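Local structure of cytochrome c' (Rhodopseudomonas palustris, 1MQV) at residues S48-K60 / F72-A86. The protein is of unknown exact function but carries a covalently bound high-spin heme c whose iron has no sixth ligand. The protein carries 3 engineered substitutions. Numbering follows the deposited sequence.
Sequences SKKLPALFPADSK and FEDKAKFDDLFAKLA. Engineered in segment 72-86: Phe72 (natural residue Trp). With HEC (heme c), chain C.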
loop_
_atom_site.group_PDB
_atom_site.type_symbol
_atom_site.label_atom_id
_atom_site.label_comp_id
_atom_site.label_asym_id
_atom_site.label_seq_id
_atom_site.Cartn_x
_atom_site.Cartn_y
_atom_site.Cartn_z
ATOM N N SER A 48 4.585 1.978 -3.296
ATOM C CA SER A 48 3.542 2.592 -4.109
ATOM C C SER A 48 4.100 3.324 -5.340
ATOM O O SER A 48 3.352 3.608 -6.291
ATOM C CB SER A 48 2.718 3.565 -3.221
ATOM O OG SER A 48 2.068 2.840 -2.182
ATOM N N LYS A 49 5.391 3.649 -5.325
ATOM C CA LYS A 49 5.980 4.323 -6.473
ATOM C C LYS A 49 6.489 3.286 -7.478
ATOM O O LYS A 49 6.675 3.581 -8.653
ATOM C CB LYS A 49 7.099 5.236 -6.030
ATOM C CG LYS A 49 6.611 6.469 -5.333
ATOM C CD LYS A 49 7.782 7.186 -4.650
ATOM C CE LYS A 49 7.392 8.621 -4.339
ATOM N NZ LYS A 49 8.496 9.220 -3.525
ATOM N N LYS A 50 6.667 2.067 -7.008
ATOM C CA LYS A 50 7.143 0.993 -7.873
ATOM C C LYS A 50 5.999 0.249 -8.532
ATOM O O LYS A 50 6.104 -0.137 -9.696
ATOM C CB LYS A 50 7.968 -0.004 -7.053
ATOM C CG LYS A 50 9.301 0.540 -6.571
ATOM C CD LYS A 50 10.038 -0.545 -5.792
ATOM C CE LYS A 50 11.252 0.052 -5.076
ATOM N NZ LYS A 50 11.956 -0.911 -4.177
ATOM N N LEU A 51 4.889 0.054 -7.802
ATOM C CA LEU A 51 3.752 -0.720 -8.318
ATOM C C LEU A 51 3.095 -0.299 -9.646
ATOM O O LEU A 51 2.649 -1.165 -10.395
ATOM C CB LEU A 51 2.686 -0.923 -7.200
ATOM C CG LEU A 51 3.248 -1.884 -6.107
ATOM C CD1 LEU A 51 2.608 -1.657 -4.716
ATOM C CD2 LEU A 51 3.095 -3.356 -6.578
ATOM N N PRO A 52 3.056 1.022 -9.975
ATOM C CA PRO A 52 2.440 1.462 -11.234
ATOM C C PRO A 52 3.046 0.858 -12.477
ATOM O O PRO A 52 2.393 0.799 -13.507
ATOM C CB PRO A 52 2.658 2.963 -11.210
ATOM C CG PRO A 52 2.459 3.264 -9.738
ATOM C CD PRO A 52 3.327 2.185 -9.102
ATOM N N ALA A 53 4.301 0.428 -12.376
ATOM C CA ALA A 53 4.967 -0.138 -13.536
ATOM C C ALA A 53 4.797 -1.664 -13.641
ATOM O O ALA A 53 5.306 -2.277 -14.577
ATOM C CB ALA A 53 6.439 0.229 -13.508
ATOM N N LEU A 54 4.038 -2.264 -12.735
ATOM C CA LEU A 54 3.891 -3.741 -12.741
ATOM C C LEU A 54 2.536 -4.377 -13.059
ATOM O O LEU A 54 2.287 -5.538 -12.686
ATOM C CB LEU A 54 4.394 -4.263 -11.393
ATOM C CG LEU A 54 5.785 -3.861 -11.001
ATOM C CD1 LEU A 54 6.050 -4.413 -9.575
ATOM C CD2 LEU A 54 6.790 -4.487 -11.974
ATOM N N PHE A 55 1.630 -3.626 -13.696
ATOM C CA PHE A 55 0.327 -4.164 -14.053
ATOM C C PHE A 55 0.063 -4.021 -15.562
ATOM O O PHE A 55 -0.792 -3.265 -15.991
ATOM C CB PHE A 55 -0.809 -3.470 -13.252
ATOM C CG PHE A 55 -0.830 -3.852 -11.786
ATOM C CD1 PHE A 55 0.035 -3.220 -10.877
ATOM C CD2 PHE A 55 -1.663 -4.876 -11.321
ATOM C CE1 PHE A 55 0.072 -3.606 -9.542
ATOM C CE2 PHE A 55 -1.633 -5.271 -9.968
ATOM C CZ PHE A 55 -0.758 -4.625 -9.082
ATOM N N PRO A 56 0.799 -4.772 -16.393
ATOM C CA PRO A 56 0.593 -4.678 -17.847
ATOM C C PRO A 56 -0.639 -5.449 -18.314
ATOM O O PRO A 56 -0.982 -6.477 -17.748
ATOM C CB PRO A 56 1.883 -5.277 -18.415
ATOM C CG PRO A 56 2.186 -6.399 -17.410
ATOM C CD PRO A 56 1.801 -5.803 -16.036
ATOM N N ALA A 57 -1.312 -4.953 -19.352
ATOM C CA ALA A 57 -2.487 -5.657 -19.863
ATOM C C ALA A 57 -2.143 -7.099 -20.340
ATOM O O ALA A 57 -2.992 -7.986 -20.284
ATOM C CB ALA A 57 -3.130 -4.841 -20.998
ATOM N N ASP A 58 -0.912 -7.349 -20.786
ATOM C CA ASP A 58 -0.583 -8.712 -21.234
ATOM C C ASP A 58 -0.466 -9.703 -20.066
ATOM O O ASP A 58 -0.115 -10.868 -20.245
ATOM C CB ASP A 58 0.684 -8.749 -22.117
ATOM C CG ASP A 58 1.904 -8.168 -21.445
ATOM O OD1 ASP A 58 2.077 -8.376 -20.235
ATOM O OD2 ASP A 58 2.711 -7.511 -22.138
ATOM N N SER A 59 -0.759 -9.236 -18.859
ATOM C CA SER A 59 -0.716 -10.126 -17.734
ATOM C C SER A 59 -2.132 -10.297 -17.182
ATOM O O SER A 59 -2.332 -10.897 -16.105
ATOM C CB SER A 59 0.204 -9.574 -16.663
ATOM O OG SER A 59 -0.566 -9.097 -15.586
ATOM N N LYS A 60 -3.132 -9.800 -17.909
ATOM C CA LYS A 60 -4.516 -9.923 -17.421
ATOM C C LYS A 60 -5.023 -11.382 -17.440
ATOM O O LYS A 60 -6.009 -11.728 -16.781
ATOM C CB LYS A 60 -5.473 -9.000 -18.206
ATOM C CG LYS A 60 -5.827 -9.422 -19.620
ATOM C CD LYS A 60 -6.872 -8.474 -20.230
ATOM C CE LYS A 60 -6.337 -7.057 -20.401
ATOM N NZ LYS A 60 -7.082 -6.242 -21.423
ATOM N N PHE A 72 -7.750 -2.631 -16.108
ATOM C CA PHE A 72 -7.435 -2.130 -17.433
ATOM C C PHE A 72 -8.489 -1.276 -18.113
ATOM O O PHE A 72 -8.243 -0.712 -19.184
ATOM C CB PHE A 72 -6.973 -3.304 -18.301
ATOM C CG PHE A 72 -5.840 -4.049 -17.668
ATOM C CD1 PHE A 72 -4.590 -3.452 -17.564
ATOM C CD2 PHE A 72 -6.065 -5.249 -17.003
ATOM C CE1 PHE A 72 -3.600 -4.028 -16.799
ATOM C CE2 PHE A 72 -5.073 -5.829 -16.237
ATOM C CZ PHE A 72 -3.843 -5.219 -16.130
ATOM N N GLU A 73 -9.641 -1.155 -17.469
ATOM C CA GLU A 73 -10.719 -0.332 -17.990
ATOM C C GLU A 73 -10.770 0.963 -17.234
ATOM O O GLU A 73 -11.586 1.804 -17.549
ATOM C CB GLU A 73 -12.076 -0.998 -17.818
ATOM C CG GLU A 73 -12.382 -2.105 -18.812
ATOM C CD GLU A 73 -13.802 -2.630 -18.658
ATOM O OE1 GLU A 73 -14.756 -1.859 -18.911
ATOM O OE2 GLU A 73 -13.964 -3.810 -18.272
ATOM N N ASP A 74 -9.928 1.096 -16.217
ATOM C CA ASP A 74 -9.893 2.315 -15.413
ATOM C C ASP A 74 -8.453 2.477 -14.942
ATOM O O ASP A 74 -8.206 2.772 -13.765
ATOM C CB ASP A 74 -10.796 2.153 -14.207
ATOM C CG ASP A 74 -11.750 3.310 -14.053
ATOM O OD1 ASP A 74 -11.349 4.450 -14.392
ATOM O OD2 ASP A 74 -12.888 3.078 -13.591
ATOM N N LYS A 75 -7.505 2.311 -15.870
ATOM C CA LYS A 75 -6.101 2.334 -15.483
ATOM C C LYS A 75 -5.611 3.630 -14.887
ATOM O O LYS A 75 -4.817 3.587 -13.968
ATOM C CB LYS A 75 -5.179 1.936 -16.645
ATOM C CG LYS A 75 -3.754 1.521 -16.180
ATOM C CD LYS A 75 -3.784 0.192 -15.417
ATOM C CE LYS A 75 -2.394 -0.210 -14.873
ATOM N NZ LYS A 75 -1.260 0.106 -15.781
ATOM N N ALA A 76 -6.076 4.770 -15.403
ATOM C CA ALA A 76 -5.622 6.061 -14.862
ATOM C C ALA A 76 -6.015 6.172 -13.392
ATOM O O ALA A 76 -5.219 6.608 -12.556
ATOM C CB ALA A 76 -6.239 7.208 -15.645
ATOM N N LYS A 77 -7.243 5.778 -13.080
ATOM C CA LYS A 77 -7.719 5.805 -11.707
ATOM C C LYS A 77 -6.910 4.866 -10.837
ATOM O O LYS A 77 -6.532 5.232 -9.725
ATOM C CB LYS A 77 -9.206 5.430 -11.657
ATOM C CG LYS A 77 -9.783 5.212 -10.245
ATOM C CD LYS A 77 -11.230 4.736 -10.331
ATOM C CE LYS A 77 -11.788 4.359 -8.971
ATOM N NZ LYS A 77 -13.121 3.704 -9.127
ATOM N N PHE A 78 -6.638 3.652 -11.336
ATOM C CA PHE A 78 -5.871 2.668 -10.571
ATOM C C PHE A 78 -4.474 3.228 -10.291
ATOM O O PHE A 78 -4.056 3.235 -9.122
ATOM C CB PHE A 78 -5.829 1.335 -11.370
ATOM C CG PHE A 78 -4.915 0.282 -10.795
ATOM C CD1 PHE A 78 -5.364 -0.568 -9.771
ATOM C CD2 PHE A 78 -3.661 0.072 -11.347
ATOM C CE1 PHE A 78 -4.564 -1.624 -9.327
ATOM C CE2 PHE A 78 -2.851 -0.993 -10.906
ATOM C CZ PHE A 78 -3.313 -1.840 -9.896
ATOM N N ASP A 79 -3.762 3.715 -11.331
ATOM C CA ASP A 79 -2.418 4.279 -11.172
ATOM C C ASP A 79 -2.403 5.422 -10.147
ATOM O O ASP A 79 -1.514 5.522 -9.308
ATOM C CB ASP A 79 -1.889 4.876 -12.480
ATOM C CG ASP A 79 -1.563 3.829 -13.523
ATOM O OD1 ASP A 79 -1.517 2.621 -13.195
ATOM O OD2 ASP A 79 -1.326 4.236 -14.668
ATOM N N ASP A 80 -3.396 6.299 -10.242
ATOM C CA ASP A 80 -3.466 7.441 -9.343
ATOM C C ASP A 80 -3.763 7.096 -7.872
ATOM O O ASP A 80 -3.423 7.882 -6.970
ATOM C CB ASP A 80 -4.497 8.442 -9.883
ATOM C CG ASP A 80 -4.038 9.088 -11.215
ATOM O OD1 ASP A 80 -2.941 8.768 -11.720
ATOM O OD2 ASP A 80 -4.761 9.931 -11.776
ATOM N N LEU A 81 -4.360 5.931 -7.626
ATOM C CA LEU A 81 -4.669 5.530 -6.255
ATOM C C LEU A 81 -3.327 5.123 -5.642
ATOM O O LEU A 81 -3.125 5.249 -4.441
ATOM C CB LEU A 81 -5.665 4.347 -6.203
ATOM C CG LEU A 81 -6.814 4.388 -5.184
ATOM C CD1 LEU A 81 -6.327 4.900 -3.825
ATOM C CD2 LEU A 81 -7.901 5.320 -5.727
ATOM N N PHE A 82 -2.406 4.584 -6.445
ATOM C CA PHE A 82 -1.126 4.256 -5.844
ATOM C C PHE A 82 -0.397 5.576 -5.578
ATOM O O PHE A 82 0.326 5.713 -4.583
ATOM C CB PHE A 82 -0.245 3.408 -6.753
ATOM C CG PHE A 82 -0.538 1.957 -6.676
ATOM C CD1 PHE A 82 -0.345 1.252 -5.490
ATOM C CD2 PHE A 82 -0.918 1.265 -7.818
ATOM C CE1 PHE A 82 -0.513 -0.122 -5.439
ATOM C CE2 PHE A 82 -1.089 -0.115 -7.773
ATOM C CZ PHE A 82 -0.883 -0.806 -6.589
ATOM N N ALA A 83 -0.566 6.544 -6.472
ATOM C CA ALA A 83 0.110 7.833 -6.274
ATOM C C ALA A 83 -0.474 8.487 -5.019
ATOM O O ALA A 83 0.257 9.187 -4.271
ATOM C CB ALA A 83 -0.086 8.745 -7.450
ATOM N N LYS A 84 -1.772 8.293 -4.812
ATOM C CA LYS A 84 -2.438 8.843 -3.620
ATOM C C LYS A 84 -1.861 8.202 -2.354
ATOM O O LYS A 84 -1.519 8.873 -1.388
ATOM C CB LYS A 84 -3.961 8.614 -3.702
ATOM C CG LYS A 84 -4.749 9.016 -2.462
ATOM C CD LYS A 84 -6.249 9.049 -2.732
ATOM C CE LYS A 84 -6.998 9.387 -1.454
ATOM N NZ LYS A 84 -8.428 9.174 -1.628
ATOM N N LEU A 85 -1.679 6.889 -2.369
ATOM C CA LEU A 85 -1.125 6.252 -1.200
ATOM C C LEU A 85 0.311 6.680 -0.971
ATOM O O LEU A 85 0.724 6.879 0.161
ATOM C CB LEU A 85 -1.240 4.707 -1.341
ATOM C CG LEU A 85 -0.542 3.894 -0.236
ATOM C CD1 LEU A 85 -1.093 4.194 1.225
ATOM C CD2 LEU A 85 -0.764 2.408 -0.638
ATOM N N ALA A 86 1.080 6.864 -2.052
ATOM C CA ALA A 86 2.458 7.263 -1.908
ATOM C C ALA A 86 2.504 8.639 -1.278
ATOM O O ALA A 86 3.268 8.877 -0.350
ATOM C CB ALA A 86 3.170 7.268 -3.297
HETATM FE FE HEC C . -3.024 -4.243 -1.985
HETATM C CHA HEC C . -2.602 -7.397 -3.085
HETATM C CHB HEC C . -1.680 -5.133 1.032
HETATM C CHC HEC C . -2.721 -0.983 -1.124
HETATM C CHD HEC C . -3.983 -3.199 -5.224
HETATM N NA HEC C . -2.281 -5.975 -1.166
HETATM C C1A HEC C . -2.205 -7.167 -1.820
HETATM C C2A HEC C . -1.648 -8.131 -0.946
HETATM C C3A HEC C . -1.389 -7.520 0.287
HETATM C C4A HEC C . -1.800 -6.146 0.097
HETATM C CMA HEC C . -0.851 -8.005 1.596
HETATM C CAA HEC C . -1.459 -9.608 -1.270
HETATM C CBA HEC C . -0.098 -9.815 -1.894
HETATM C CGA HEC C . 0.225 -11.306 -2.057
HETATM O O1A HEC C . 0.977 -11.822 -1.224
HETATM O O2A HEC C . -0.280 -11.931 -3.009
HETATM N NB HEC C . -2.383 -3.296 -0.413
HETATM C C1B HEC C . -1.975 -3.794 0.813
HETATM C C2B HEC C . -1.808 -2.748 1.845
HETATM C C3B HEC C . -2.107 -1.588 1.245
HETATM C C4B HEC C . -2.430 -1.923 -0.173
HETATM C CMB HEC C . -1.410 -3.040 3.325
HETATM C CAB HEC C . -2.135 -0.243 1.818
HETATM C CBB HEC C . -1.085 0.298 2.575
HETATM N NC HEC C . -3.220 -2.497 -2.980
HETATM C C1C HEC C . -3.082 -1.212 -2.456
HETATM C C2C HEC C . -3.449 -0.220 -3.391
HETATM C C3C HEC C . -3.842 -0.803 -4.568
HETATM C C4C HEC C . -3.688 -2.259 -4.266
HETATM C CMC HEC C . -3.596 1.307 -3.071
HETATM C CAC HEC C . -4.384 -0.286 -5.816
HETATM C CBC HEC C . -4.093 1.112 -6.170
HETATM N ND HEC C . -3.276 -5.080 -3.820
HETATM C C1D HEC C . -3.777 -4.594 -5.000
HETATM C C2D HEC C . -3.983 -5.667 -5.996
HETATM C C3D HEC C . -3.594 -6.822 -5.361
HETATM C C4D HEC C . -3.131 -6.469 -4.020
HETATM C CMD HEC C . -4.293 -5.365 -7.492
HETATM C CAD HEC C . -3.554 -8.260 -6.066
HETATM C CBD HEC C . -2.090 -8.390 -6.586
HETATM C CGD HEC C . -1.961 -9.626 -7.471
HETATM O O1D HEC C . -2.497 -10.653 -7.031
HETATM O O2D HEC C . -1.359 -9.550 -8.560
HETATM O O HOH W 1 1.366 -1.041 -15.021
HETATM O O HOH W 2 -1.285 -1.210 -18.070
#
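Phe55 and Phe78 meet in a T-shaped stack beside the heme of this four-helix bundle, where the end of helix 34-50 and the loop after it lie along the start of helix 75-95. The Phe78 edge, CE2 and CZ, points into the Phe55 face, with centroids 4.8 Å apart and planes at 75°. CG of Phe78 stands anti to its own backbone N (chi1 172°), which lays its CE2-CZ edge against the Phe55 ring, while Phe55 CE2 reaches heme methyl CMD at 3.6 Å. With an alanine in place of Phe55, the Phe78 edge would probably lose the face it packs against and CMD part of its cover.

Two CH-pi contacts extend the apolar seam. Leu51 CB sits over one face of Phe82, 3.8 Å from the ring centroid, and heme CBC lies over the opposite face, so this ring is clamped between leucine and cofactor. Farther out, Ala57 CA covers a face of Phe72, an engineered replacement for tryptophan. Ser48 CB packs on Ala86 CB at 3.7 Å, while its OG is hydrogen-bonded to Ile44 O.

The polar side centres on Lys75. NZ makes a weak hydrogen bond to Phe55 O and a long salt bridge to Asp79. One water links NZ with Pro52 O and Phe55 N; a second accepts from NZ at 2.6 Å and donates to Phe55 O at 3.0 Å.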